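Local coordinates for YonK protein (Bacillus subtilis, PDB 2H4O), which is a prophage-derived protein of unknown function that assembles into an octamer, its N-terminal strands pairing between subunits, at the interface of chains A and B. Residues are numbered along the deposited sequence; one frame, centred on the assembly and turned at random. Chains: chain A/B, YonK protein.

The interface of chains A and B. Residues chain A 6-9; chain B 4-6.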
ATOM      1  N   VAL A   6      14.424   0.767 -11.046  1.00 48.18           N
ATOM      2  CA  VAL A   6      13.881   1.985 -10.502  1.00 47.51           C
ATOM      3  C   VAL A   6      14.977   2.716  -9.717  1.00 48.59           C
ATOM      4  O   VAL A   6      15.841   2.095  -9.119  1.00 49.04           O
ATOM      5  CB  VAL A   6      12.670   1.686  -9.624  1.00 45.52           C
ATOM      6  CG2 VAL A   6      12.355   2.865  -8.805  1.00 45.27           C
ATOM      7  N   HIS A   7      14.978   4.042  -9.783  1.00 49.23           N
ATOM      8  CA  HIS A   7      15.944   4.861  -9.058  1.00 49.43           C
ATOM      9  C   HIS A   7      15.103   5.968  -8.451  1.00 48.85           C
ATOM     10  O   HIS A   7      14.484   6.734  -9.161  1.00 50.11           O
ATOM     11  CB  HIS A   7      16.977   5.455 -10.001  1.00 51.64           C
ATOM     12  CG  HIS A   7      17.807   6.533  -9.374  1.00 56.01           C
ATOM     13  ND1 HIS A   7      18.421   6.385  -8.149  1.00 58.90           N
ATOM     14  CD2 HIS A   7      18.121   7.782  -9.800  1.00 58.23           C
ATOM     15  CE1 HIS A   7      19.076   7.495  -7.840  1.00 59.01           C
ATOM     16  NE2 HIS A   7      18.909   8.356  -8.827  1.00 59.23           N
ATOM     17  N   GLN A   8      15.084   6.064  -7.136  1.00 47.20           N
ATOM     18  CA  GLN A   8      14.242   7.046  -6.505  1.00 47.23           C
ATOM     19  C   GLN A   8      14.886   7.845  -5.367  1.00 47.93           C
ATOM     20  O   GLN A   8      15.645   7.285  -4.603  1.00 49.10           O
ATOM     21  CB  GLN A   8      13.003   6.332  -5.993  1.00 46.66           C
ATOM     22  CG  GLN A   8      12.083   7.207  -5.275  1.00 48.38           C
ATOM     23  CD  GLN A   8      10.880   6.499  -4.804  1.00 50.66           C
ATOM     24  OE1 GLN A   8      10.382   5.567  -5.455  1.00 51.30           O
ATOM     25  NE2 GLN A   8      10.362   6.941  -3.667  1.00 50.67           N
ATOM     26  N   ILE A   9      14.593   9.151  -5.273  1.00 46.69           N
ATOM     27  CA  ILE A   9      15.099   9.985  -4.185  1.00 45.25           C
ATOM     28  C   ILE A   9      13.924  10.517  -3.338  1.00 45.21           C
ATOM     29  O   ILE A   9      12.919  10.993  -3.878  1.00 45.46           O
ATOM     30  CB  ILE A   9      15.902  11.177  -4.716  1.00 46.78           C
ATOM     31  CG1 ILE A   9      17.299  10.730  -5.134  1.00 47.88           C
ATOM     32  CG2 ILE A   9      16.001  12.255  -3.672  1.00 45.12           C
TER
ATOM     33  N   LYS B   4      16.541   9.563   1.658  1.00 50.06           N
ATOM     34  CA  LYS B   4      17.398   8.491   1.202  1.00 49.88           C
ATOM     35  C   LYS B   4      17.348   8.327  -0.291  1.00 49.32           C
ATOM     36  O   LYS B   4      16.471   8.856  -0.949  1.00 48.56           O
ATOM     37  CB  LYS B   4      16.989   7.172   1.833  1.00 51.50           C
ATOM     38  CG  LYS B   4      15.545   6.835   1.625  1.00 53.60           C
ATOM     39  CD  LYS B   4      15.232   5.425   2.024  1.00 56.32           C
ATOM     40  CE  LYS B   4      13.742   5.274   2.290  1.00 57.60           C
ATOM     41  NZ  LYS B   4      13.305   3.864   2.336  1.00 57.74           N
ATOM     42  N   LYS B   5      18.308   7.577  -0.804  1.00 48.81           N
ATOM     43  CA  LYS B   5      18.435   7.290  -2.209  1.00 48.26           C
ATOM     44  C   LYS B   5      18.119   5.810  -2.303  1.00 47.85           C
ATOM     45  O   LYS B   5      18.719   4.989  -1.644  1.00 48.29           O
ATOM     46  CB  LYS B   5      19.876   7.570  -2.666  1.00 50.48           C
ATOM     47  CG  LYS B   5      20.224   7.164  -4.121  1.00 51.95           C
ATOM     48  N   VAL B   6      17.140   5.458  -3.106  1.00 48.40           N
ATOM     49  CA  VAL B   6      16.784   4.074  -3.258  1.00 47.98           C
ATOM     50  C   VAL B   6      17.098   3.644  -4.698  1.00 49.27           C
ATOM     51  O   VAL B   6      16.921   4.415  -5.637  1.00 50.04           O
ATOM     52  CB  VAL B   6      15.303   3.877  -2.928  1.00 45.67           C
ATOM     53  CG2 VAL B   6      14.866   2.532  -3.432  1.00 48.09           C
TER
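A:Gln8 and B:Val6 face each other across two N-terminal strands, both spanning residues 4-12, and join them through a pair of backbone hydrogen bonds. The amide N of B:Val6 donates to the carbonyl O of A:Gln8 over 2.8 Å, almost in line with that carbonyl, the C=O...N angle being 167°. In return the amide N of A:Gln8 reaches the carbonyl O of B:Val6 at 2.9 Å. This second bond is similarly straight at its hydrogen but more bent at the acceptor, at 148°, with the donor tilted from the carbonyl plane. The two bonds close the small ring typical of a hydrogen-bonded antiparallel pair, while A:Ile9 and B:Lys5 form the neighbouring bridge. Two subunits thus share a continuous stretch of beta-sheet, and the two-fold relation between the chains repeats the pairing with their roles exchanged; the protein is an octamer, and this pairing joins two of its subunits.

Side chains add a modest layer to this backbone contact. On one face of the paired strands A:His7 and B:Lys5 lean together: the imidazole CE1 lies 3.9 Å from CG of B:Lys5, which sits at the ring edge and in its plane. Both residues hold CG anti to the backbone N (chi1 167° in A:His7), which helps bring the ring edge and the lysine methylene together. Beyond CG the lysine is not modelled, and how its ammonium group is placed cannot be judged. On the opposite face A:Gln8 projects its extended side chain away from the sheet, on the same side as that of B:Val6; its part in the contact is through the backbone. B:Val6, modelled without one of its methyls, loses more surface to the partner than any other residue of the patch, 48 Å², and its CB comes within 3.8 Å of the carbonyl O of A:Gln8. Farther along the strands, the carbonyl O of B:Lys4 lies 3.7 Å from CA of A:Ile9.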